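Coenzyme F420-dependent N(5),N(10)-methenyltetrahydromethanopterin reductase-related protein (Desulfurobacterium thermolithotrophum DSM 11699, PDB 6HUZ) binds the iron-guanylylpyridinol cofactor of [Fe]-hydrogenase and, as a bacterial paralog of that enzyme, uses tetrahydrofolate derivatives as substrates. Local coordinates at residues 79-91 / 106-118. Sequence-based numbering, arbitrary orientation.
Sequences AKEAEVAILFTPF and YLVENAVICTTCT. With FE9 (iron-guanylyl pyridinol cofactor), chain B.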
ATOM      1  N   ALA A  79     -14.939  -3.850 -37.350  1.00 44.87           N
ATOM      2  CA  ALA A  79     -15.085  -5.033 -36.490  1.00 46.44           C
ATOM      3  C   ALA A  79     -15.404  -6.329 -37.248  1.00 51.83           C
ATOM      4  O   ALA A  79     -15.030  -7.402 -36.792  1.00 50.41           O
ATOM      5  CB  ALA A  79     -16.181  -4.781 -35.469  1.00 45.54           C
ATOM      6  N   LYS A  80     -16.091  -6.220 -38.378  1.00 53.22           N
ATOM      7  CA  LYS A  80     -16.559  -7.323 -39.230  1.00 53.44           C
ATOM      8  C   LYS A  80     -15.634  -8.535 -39.384  1.00 55.79           C
ATOM      9  O   LYS A  80     -16.130  -9.668 -39.273  1.00 55.94           O
ATOM     10  CB  LYS A  80     -16.970  -6.817 -40.613  1.00 58.77           C
ATOM     11  CG  LYS A  80     -18.020  -5.696 -40.597  1.00 78.37           C
ATOM     12  CD  LYS A  80     -19.453  -6.196 -40.622  1.00 81.48           C
ATOM     13  CE  LYS A  80     -20.422  -5.040 -40.641  1.00 69.42           C
ATOM     14  NZ  LYS A  80     -21.576  -5.266 -41.553  1.00 78.93           N
ATOM     15  N   GLU A  81     -14.328  -8.363 -39.647  1.00 52.07           N
ATOM     16  CA  GLU A  81     -13.478  -9.576 -39.766  1.00 52.53           C
ATOM     17  C   GLU A  81     -12.432  -9.651 -38.625  1.00 56.48           C
ATOM     18  O   GLU A  81     -11.525 -10.478 -38.668  1.00 56.34           O
ATOM     19  CB  GLU A  81     -12.752  -9.662 -41.118  1.00 55.78           C
ATOM     20  CG  GLU A  81     -13.520  -9.129 -42.306  1.00 65.63           C
ATOM     21  CD  GLU A  81     -12.621  -8.956 -43.510  1.00109.37           C
ATOM     22  OE1 GLU A  81     -12.628  -9.850 -44.385  1.00126.21           O
ATOM     23  OE2 GLU A  81     -11.902  -7.931 -43.573  1.00107.25           O
ATOM     24  N   ALA A  82     -12.560  -8.793 -37.621  1.00 48.29           N
ATOM     25  CA  ALA A  82     -11.621  -8.716 -36.527  1.00 47.32           C
ATOM     26  C   ALA A  82     -11.589  -9.926 -35.565  1.00 52.72           C
ATOM     27  O   ALA A  82     -12.591 -10.226 -34.915  1.00 53.76           O
ATOM     28  CB  ALA A  82     -11.878  -7.435 -35.748  1.00 45.64           C
ATOM     29  N   GLU A  83     -10.430 -10.608 -35.474  1.00 47.58           N
ATOM     30  CA  GLU A  83     -10.243 -11.737 -34.547  1.00 47.26           C
ATOM     31  C   GLU A  83      -9.780 -11.156 -33.211  1.00 44.85           C
ATOM     32  O   GLU A  83      -9.993 -11.751 -32.153  1.00 43.64           O
ATOM     33  CB  GLU A  83      -9.138 -12.675 -35.020  1.00 49.10           C
ATOM     34  CG  GLU A  83      -9.480 -13.535 -36.205  1.00 57.62           C
ATOM     35  CD  GLU A  83      -8.217 -14.240 -36.626  1.00 60.14           C
ATOM     36  OE1 GLU A  83      -7.694 -13.924 -37.718  1.00 55.84           O
ATOM     37  OE2 GLU A  83      -7.730 -15.086 -35.843  1.00 49.61           O
ATOM     38  N   VAL A  84      -9.091 -10.011 -33.274  1.00 40.95           N
ATOM     39  CA  VAL A  84      -8.589  -9.295 -32.099  1.00 39.34           C
ATOM     40  C   VAL A  84      -9.004  -7.818 -32.295  1.00 40.29           C
ATOM     41  O   VAL A  84      -8.728  -7.237 -33.342  1.00 40.55           O
ATOM     42  CB  VAL A  84      -7.056  -9.391 -31.928  1.00 40.85           C
ATOM     43  CG1 VAL A  84      -6.588  -8.469 -30.793  1.00 42.04           C
ATOM     44  CG2 VAL A  84      -6.611 -10.824 -31.669  1.00 39.34           C
ATOM     45  N   ALA A  85      -9.649  -7.231 -31.295  1.00 37.55           N
ATOM     46  CA  ALA A  85     -10.065  -5.834 -31.319  1.00 42.04           C
ATOM     47  C   ALA A  85      -9.337  -5.187 -30.141  1.00 42.56           C
ATOM     48  O   ALA A  85      -9.567  -5.578 -28.997  1.00 41.11           O
ATOM     49  CB  ALA A  85     -11.579  -5.718 -31.161  1.00 44.31           C
ATOM     50  N   ILE A  86      -8.416  -4.252 -30.417  1.00 37.55           N
ATOM     51  CA  ILE A  86      -7.640  -3.587 -29.385  1.00 36.39           C
ATOM     52  C   ILE A  86      -8.165  -2.174 -29.171  1.00 36.87           C
ATOM     53  O   ILE A  86      -8.183  -1.384 -30.114  1.00 36.30           O
ATOM     54  CB  ILE A  86      -6.128  -3.581 -29.680  1.00 38.74           C
ATOM     55  CG1 ILE A  86      -5.600  -5.032 -29.761  1.00 37.21           C
ATOM     56  CG2 ILE A  86      -5.407  -2.815 -28.527  1.00 35.07           C
ATOM     57  CD1 ILE A  86      -4.280  -5.189 -30.434  1.00 36.33           C
ATOM     58  N   LEU A  87      -8.560  -1.852 -27.926  1.00 32.37           N
ATOM     59  CA  LEU A  87      -9.105  -0.539 -27.627  1.00 32.94           C
ATOM     60  C   LEU A  87      -8.077   0.463 -27.121  1.00 35.87           C
ATOM     61  O   LEU A  87      -7.858   0.546 -25.910  1.00 35.82           O
ATOM     62  CB  LEU A  87     -10.267  -0.689 -26.636  1.00 31.93           C
ATOM     63  CG  LEU A  87     -11.418  -1.582 -27.117  1.00 35.52           C
ATOM     64  CD1 LEU A  87     -12.436  -1.789 -26.024  1.00 34.50           C
ATOM     65  CD2 LEU A  87     -12.118  -0.986 -28.355  1.00 35.89           C
ATOM     66  N   PHE A  88      -7.454   1.229 -28.050  1.00 32.67           N
ATOM     67  CA  PHE A  88      -6.480   2.290 -27.718  1.00 32.14           C
ATOM     68  C   PHE A  88      -7.404   3.538 -27.703  1.00 35.54           C
ATOM     69  O   PHE A  88      -7.219   4.466 -28.475  1.00 37.41           O
ATOM     70  CB  PHE A  88      -5.394   2.395 -28.829  1.00 33.92           C
ATOM     71  CG  PHE A  88      -4.140   3.079 -28.344  1.00 35.36           C
ATOM     72  CD1 PHE A  88      -4.010   4.462 -28.418  1.00 38.22           C
ATOM     73  CD2 PHE A  88      -3.107   2.344 -27.764  1.00 34.29           C
ATOM     74  CE1 PHE A  88      -2.886   5.100 -27.894  1.00 39.50           C
ATOM     75  CE2 PHE A  88      -1.973   2.985 -27.253  1.00 37.81           C
ATOM     76  CZ  PHE A  88      -1.883   4.360 -27.298  1.00 37.67           C
ATOM     77  N   THR A  89      -8.434   3.504 -26.850  1.00 34.12           N
ATOM     78  CA  THR A  89      -9.480   4.528 -26.800  1.00 35.50           C
ATOM     79  C   THR A  89      -9.327   5.526 -25.638  1.00 41.02           C
ATOM     80  O   THR A  89      -8.581   5.292 -24.698  1.00 34.65           O
ATOM     81  CB  THR A  89     -10.805   3.768 -26.818  1.00 39.87           C
ATOM     82  OG1 THR A  89     -10.769   2.764 -25.812  1.00 42.81           O
ATOM     83  CG2 THR A  89     -11.034   3.058 -28.158  1.00 37.78           C
ATOM     84  N   PRO A  90     -10.027   6.667 -25.700  1.00 37.23           N
ATOM     85  CA  PRO A  90      -9.850   7.688 -24.648  1.00 36.57           C
ATOM     86  C   PRO A  90     -10.030   7.331 -23.170  1.00 39.33           C
ATOM     87  O   PRO A  90     -10.804   6.467 -22.787  1.00 36.33           O
ATOM     88  CB  PRO A  90     -10.874   8.767 -25.022  1.00 38.80           C
ATOM     89  CG  PRO A  90     -11.093   8.617 -26.471  1.00 40.36           C
ATOM     90  CD  PRO A  90     -10.951   7.126 -26.749  1.00 36.50           C
ATOM     91  N   PHE A  91      -9.327   8.085 -22.324  1.00 39.56           N
ATOM     92  CA  PHE A  91      -9.465   7.958 -20.864  1.00 38.85           C
ATOM     93  C   PHE A  91     -10.895   8.478 -20.578  1.00 46.71           C
ATOM     94  O   PHE A  91     -11.582   7.972 -19.685  1.00 45.58           O
ATOM     95  CB  PHE A  91      -8.467   8.856 -20.132  1.00 39.40           C
ATOM     96  CG  PHE A  91      -7.121   8.226 -19.882  1.00 37.24           C
ATOM     97  CD1 PHE A  91      -6.978   7.215 -18.948  1.00 33.78           C
ATOM     98  CD2 PHE A  91      -5.996   8.652 -20.576  1.00 36.71           C
ATOM     99  CE1 PHE A  91      -5.725   6.663 -18.681  1.00 32.98           C
ATOM    100  CE2 PHE A  91      -4.749   8.083 -20.324  1.00 38.14           C
ATOM    101  CZ  PHE A  91      -4.625   7.084 -19.391  1.00 34.59           C
ATOM    102  N   TYR A 106     -20.795  -7.506 -34.185  1.00 47.88           N
ATOM    103  CA  TYR A 106     -20.128  -7.696 -35.476  1.00 49.77           C
ATOM    104  C   TYR A 106     -18.814  -8.465 -35.451  1.00 52.93           C
ATOM    105  O   TYR A 106     -18.380  -8.898 -36.504  1.00 51.98           O
ATOM    106  CB  TYR A 106     -19.873  -6.324 -36.084  1.00 50.61           C
ATOM    107  CG  TYR A 106     -21.136  -5.511 -36.253  1.00 53.41           C
ATOM    108  CD1 TYR A 106     -21.908  -5.626 -37.402  1.00 59.43           C
ATOM    109  CD2 TYR A 106     -21.553  -4.616 -35.272  1.00 54.16           C
ATOM    110  CE1 TYR A 106     -23.063  -4.869 -37.577  1.00 60.42           C
ATOM    111  CE2 TYR A 106     -22.705  -3.848 -35.438  1.00 57.00           C
ATOM    112  CZ  TYR A 106     -23.458  -3.980 -36.597  1.00 63.55           C
ATOM    113  OH  TYR A 106     -24.602  -3.245 -36.816  1.00 57.59           O
ATOM    114  N   LEU A 107     -18.168  -8.621 -34.281  1.00 47.71           N
ATOM    115  CA  LEU A 107     -16.892  -9.331 -34.204  1.00 43.60           C
ATOM    116  C   LEU A 107     -17.073 -10.778 -34.636  1.00 49.47           C
ATOM    117  O   LEU A 107     -18.155 -11.330 -34.463  1.00 48.44           O
ATOM    118  CB  LEU A 107     -16.287  -9.216 -32.784  1.00 40.25           C
ATOM    119  CG  LEU A 107     -15.912  -7.792 -32.364  1.00 43.58           C
ATOM    120  CD1 LEU A 107     -15.683  -7.683 -30.826  1.00 39.47           C
ATOM    121  CD2 LEU A 107     -14.712  -7.278 -33.140  1.00 44.40           C
ATOM    122  N   VAL A 108     -16.033 -11.390 -35.221  1.00 48.16           N
ATOM    123  CA  VAL A 108     -16.128 -12.776 -35.686  1.00 48.83           C
ATOM    124  C   VAL A 108     -16.292 -13.716 -34.525  1.00 47.84           C
ATOM    125  O   VAL A 108     -15.923 -13.373 -33.396  1.00 46.41           O
ATOM    126  CB  VAL A 108     -14.932 -13.222 -36.575  1.00 54.30           C
ATOM    127  CG1 VAL A 108     -14.692 -12.241 -37.716  1.00 56.00           C
ATOM    128  CG2 VAL A 108     -13.659 -13.443 -35.761  1.00 52.86           C
ATOM    129  N   GLU A 109     -16.832 -14.908 -34.778  1.00 43.37           N
ATOM    130  CA  GLU A 109     -16.996 -15.865 -33.687  1.00 44.50           C
ATOM    131  C   GLU A 109     -15.633 -16.104 -32.995  1.00 47.15           C
ATOM    132  O   GLU A 109     -14.609 -16.185 -33.671  1.00 46.90           O
ATOM    133  CB  GLU A 109     -17.615 -17.173 -34.199  1.00 47.16           C
ATOM    134  CG  GLU A 109     -18.070 -18.112 -33.088  1.00 52.62           C
ATOM    135  CD  GLU A 109     -19.433 -17.811 -32.491  1.00 72.80           C
ATOM    136  OE1 GLU A 109     -20.116 -16.888 -32.992  1.00 70.24           O
ATOM    137  OE2 GLU A 109     -19.819 -18.504 -31.520  1.00 64.03           O
ATOM    138  N   ASN A 110     -15.636 -16.179 -31.643  1.00 44.55           N
ATOM    139  CA  ASN A 110     -14.466 -16.386 -30.779  1.00 43.43           C
ATOM    140  C   ASN A 110     -13.475 -15.215 -30.800  1.00 43.23           C
ATOM    141  O   ASN A 110     -12.327 -15.394 -30.419  1.00 41.27           O
ATOM    142  CB  ASN A 110     -13.771 -17.707 -31.092  1.00 43.81           C
ATOM    143  CG  ASN A 110     -14.707 -18.893 -31.039  1.00 57.01           C
ATOM    144  OD1 ASN A 110     -15.435 -19.109 -30.061  1.00 47.17           O
ATOM    145  ND2 ASN A 110     -14.715 -19.694 -32.090  1.00 57.32           N
ATOM    146  N   ALA A 111     -13.905 -14.015 -31.223  1.00 40.51           N
ATOM    147  CA  ALA A 111     -13.014 -12.852 -31.222  1.00 42.25           C
ATOM    148  C   ALA A 111     -12.676 -12.482 -29.764  1.00 41.41           C
ATOM    149  O   ALA A 111     -13.427 -12.851 -28.857  1.00 41.95           O
ATOM    150  CB  ALA A 111     -13.699 -11.665 -31.872  1.00 43.89           C
ATOM    151  N   VAL A 112     -11.574 -11.742 -29.534  1.00 33.81           N
ATOM    152  CA  VAL A 112     -11.197 -11.303 -28.174  1.00 32.63           C
ATOM    153  C   VAL A 112     -11.105  -9.764 -28.208  1.00 40.47           C
ATOM    154  O   VAL A 112     -10.535  -9.205 -29.140  1.00 42.30           O
ATOM    155  CB  VAL A 112      -9.903 -11.984 -27.619  1.00 34.67           C
ATOM    156  CG1 VAL A 112      -8.734 -11.868 -28.591  1.00 35.33           C
ATOM    157  CG2 VAL A 112      -9.514 -11.459 -26.208  1.00 33.43           C
ATOM    158  N   ILE A 113     -11.700  -9.090 -27.206  1.00 39.49           N
ATOM    159  CA  ILE A 113     -11.680  -7.636 -27.079  1.00 37.65           C
ATOM    160  C   ILE A 113     -10.578  -7.340 -26.048  1.00 38.88           C
ATOM    161  O   ILE A 113     -10.591  -7.944 -24.980  1.00 38.09           O
ATOM    162  CB  ILE A 113     -13.066  -7.108 -26.598  1.00 40.55           C
ATOM    163  CG1 ILE A 113     -14.082  -7.155 -27.748  1.00 39.41           C
ATOM    164  CG2 ILE A 113     -12.950  -5.701 -26.009  1.00 40.21           C
ATOM    165  CD1 ILE A 113     -15.542  -6.946 -27.317  1.00 45.43           C
ATOM    166  N   CYS A 114      -9.633  -6.427 -26.364  1.00 33.95           N
ATOM    167  CA  CYS A 114      -8.532  -6.082 -25.474  1.00 35.41           C
ATOM    168  C   CYS A 114      -8.559  -4.644 -25.094  1.00 39.78           C
ATOM    169  O   CYS A 114      -8.713  -3.800 -25.972  1.00 39.39           O
ATOM    170  CB  CYS A 114      -7.188  -6.408 -26.115  1.00 37.09           C
ATOM    171  SG  CYS A 114      -6.976  -8.136 -26.565  1.00 41.99           S
ATOM    172  N   THR A 115      -8.349  -4.340 -23.790  1.00 34.17           N
ATOM    173  CA  THR A 115      -8.279  -2.941 -23.399  1.00 33.14           C
ATOM    174  C   THR A 115      -6.803  -2.617 -23.293  1.00 35.49           C
ATOM    175  O   THR A 115      -5.957  -3.523 -23.351  1.00 34.89           O
ATOM    176  CB  THR A 115      -9.051  -2.661 -22.128  1.00 35.64           C
ATOM    177  OG1 THR A 115      -8.592  -3.515 -21.069  1.00 33.23           O
ATOM    178  CG2 THR A 115     -10.571  -2.774 -22.352  1.00 33.76           C
ATOM    179  N   THR A 116      -6.487  -1.336 -23.172  1.00 31.45           N
ATOM    180  CA  THR A 116      -5.112  -0.859 -23.009  1.00 32.03           C
ATOM    181  C   THR A 116      -5.077  -0.123 -21.618  1.00 34.95           C
ATOM    182  O   THR A 116      -5.923  -0.398 -20.780  1.00 32.96           O
ATOM    183  CB  THR A 116      -4.694  -0.010 -24.212  1.00 32.22           C
ATOM    184  OG1 THR A 116      -5.531   1.149 -24.278  1.00 33.14           O
ATOM    185  CG2 THR A 116      -4.754  -0.797 -25.512  1.00 31.03           C
ATOM    186  N   CYS A 117      -4.152   0.804 -21.390  1.00 33.82           N
ATOM    187  CA  CYS A 117      -4.047   1.512 -20.108  1.00 33.63           C
ATOM    188  C   CYS A 117      -5.264   2.346 -19.733  1.00 37.27           C
ATOM    189  O   CYS A 117      -5.371   2.706 -18.578  1.00 37.11           O
ATOM    190  CB  CYS A 117      -2.799   2.392 -20.093  1.00 35.54           C
ATOM    191  SG  CYS A 117      -3.029   3.998 -20.928  1.00 41.43           S
ATOM    192  N   THR A 118      -6.141   2.710 -20.680  1.00 33.52           N
ATOM    193  CA  THR A 118      -7.292   3.560 -20.358  1.00 32.20           C
ATOM    194  C   THR A 118      -8.554   2.875 -19.823  1.00 37.80           C
ATOM    195  O   THR A 118      -9.538   3.575 -19.558  1.00 36.69           O
ATOM    196  CB  THR A 118      -7.677   4.349 -21.628  1.00 35.19           C
ATOM    197  OG1 THR A 118      -7.940   3.409 -22.680  1.00 41.34           O
ATOM    198  CG2 THR A 118      -6.571   5.327 -22.053  1.00 32.73           C
TER
HETATM  199  O2  FE9 B 401      -1.283   7.639 -22.693  1.00 34.73           O
HETATM  200 FE   FE9 B 401      -1.108   4.428 -22.445  1.00 38.83          FE
HETATM  201  C1F FE9 B 401       0.089   4.651 -23.813  1.00 43.65           C
HETATM  202  O1F FE9 B 401       0.829   4.784 -24.660  1.00 45.55           O
HETATM  203  C2F FE9 B 401       0.007   3.155 -21.734  1.00 42.29           C
HETATM  204  O2F FE9 B 401       0.687   2.350 -21.325  1.00 38.49           O
HETATM  205  C8  FE9 B 401      -2.174   3.128 -23.342  1.00 36.75           C
HETATM  206  O18 FE9 B 401      -1.882   1.946 -23.376  1.00 41.07           O
HETATM  207  C7  FE9 B 401      -3.447   3.602 -24.023  1.00 36.62           C
HETATM  208  C6  FE9 B 401      -3.387   5.102 -24.005  1.00 33.09           C
HETATM  209  N1  FE9 B 401      -2.323   5.697 -23.305  1.00 36.67           N
HETATM  210  C5  FE9 B 401      -4.399   5.896 -24.719  1.00 35.77           C
HETATM  211  C5M FE9 B 401      -5.535   5.201 -25.413  1.00 28.74           C
HETATM  212  C4  FE9 B 401      -4.286   7.364 -24.684  1.00 39.15           C
HETATM  213  C3  FE9 B 401      -3.161   7.988 -23.935  1.00 37.50           C
HETATM  214  C3M FE9 B 401      -2.968   9.482 -23.872  1.00 29.52           C
HETATM  215  C2  FE9 B 401      -2.164   7.083 -23.249  1.00 32.60           C
HETATM  216  O3P FE9 B 401      -5.281   8.074 -25.283  1.00 43.88           O
HETATM  217  P1  FE9 B 401      -5.136   8.773 -26.732  1.00 36.62           P
HETATM  218  O1P FE9 B 401      -3.728   8.937 -27.054  1.00 26.09           O
HETATM  219  O2P FE9 B 401      -5.763  10.258 -26.596  1.00 34.30           O
HETATM  220  O5' FE9 B 401      -5.899   7.819 -27.756  1.00 35.40           O
HETATM  221  C5' FE9 B 401      -7.313   7.701 -27.784  1.00 33.42           C
HETATM  222  C4' FE9 B 401      -7.705   7.616 -29.255  1.00 29.23           C
HETATM  223  O4' FE9 B 401      -9.091   7.317 -29.362  1.00 33.96           O
HETATM  224  C1' FE9 B 401      -9.586   7.971 -30.522  1.00 30.10           C
HETATM  225  C2' FE9 B 401      -8.881   9.310 -30.502  1.00 41.09           C
HETATM  226  O2' FE9 B 401      -8.866   9.985 -31.768  1.00 48.18           O
HETATM  227  C3' FE9 B 401      -7.491   8.927 -30.009  1.00 33.67           C
HETATM  228  O3' FE9 B 401      -6.565   8.712 -31.076  1.00 35.22           O
HETATM  229  N9A FE9 B 401     -11.061   8.002 -30.485  1.00 33.44           N
HETATM  230  C4A FE9 B 401     -11.780   7.041 -31.017  1.00 37.87           C
HETATM  231  N3A FE9 B 401     -11.461   5.937 -31.731  1.00 39.37           N
HETATM  232  C2A FE9 B 401     -12.456   5.161 -32.207  1.00 37.18           C
HETATM  233  N2A FE9 B 401     -12.092   4.046 -32.880  1.00 37.80           N
HETATM  234  N1A FE9 B 401     -13.764   5.428 -32.031  1.00 38.06           N
HETATM  235  C6A FE9 B 401     -14.193   6.529 -31.389  1.00 35.53           C
HETATM  236  O6A FE9 B 401     -15.403   6.753 -31.218  1.00 37.70           O
HETATM  237  C5A FE9 B 401     -13.184   7.418 -30.809  1.00 37.77           C
HETATM  238  N7A FE9 B 401     -13.183   8.559 -30.104  1.00 37.73           N
HETATM  239  C8A FE9 B 401     -11.883   8.902 -29.911  1.00 31.54           C
HETATM  240  O   HOH W   1      -9.553 -14.528 -31.477  1.00 37.38           O
HETATM  241  O   HOH W   2      -8.633   0.605 -23.230  1.00 31.52           O
HETATM  242  O   HOH W   3     -11.402   4.350 -21.309  1.00 37.13           O
HETATM  243  O   HOH W   4     -10.984   5.374 -18.043  1.00 54.13           O
HETATM  244  O   HOH W   5      -0.578   5.933 -20.862  1.00 38.05           O
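The methyl group of Thr118 sits over the centre of the Phe91 ring, its CG2 3.4 Å from the ring centroid and 2° off the normal, a CH-pi contact in which the side chains cross near a right angle. With chi1 at 57°, OG1 of Thr118 lies between its backbone N and carbonyl carbon; the methyl is thereby left for the ring while the hydroxyl donates to Thr89 O at 2.8 Å. Thr116 OG1 takes the same position and donates to Leu87 O, and its CG2 packs on Ile86 CG2. Water 2 links Leu87 O, Thr116 N and Thr118 OG1. Residues 88-91 and 116-118 follow the neighbouring parallel strands 84-87 and 112-115, which with helix 95-103 make a beta-alpha-beta unit of the Rossmann-like domain; these segments after the strand ends line part of the cofactor pocket. There Cys117 SG binds the iron at 2.5 Å and approaches Phe91 CZ obliquely, while Cys117 N donates to FE9 O18. Phe88 lays one ring face against the pyridinol, with the C5M methyl 3.4 Å above its plane, offset toward the rim. Phe91 also touches methenyltetrahydrofolate and Met234 of the second subunit. Between the strands the backbone bonds alternate: Val112 N to Glu83 O, Ala85 N to Val112 O, Cys114 N to Ala85 O and Leu87 N to Cys114 O. Leu87 CD1 meets Ile113 CG2 at 3.9 Å. At the far end, Leu107 CD2 fits among the methyls of Ala79, Ala82 and Ala85, and the Lys80 chain runs alongside Tyr106, placing CE 3.6 Å from CD1 of the ring; its NZ pairs with Glu77.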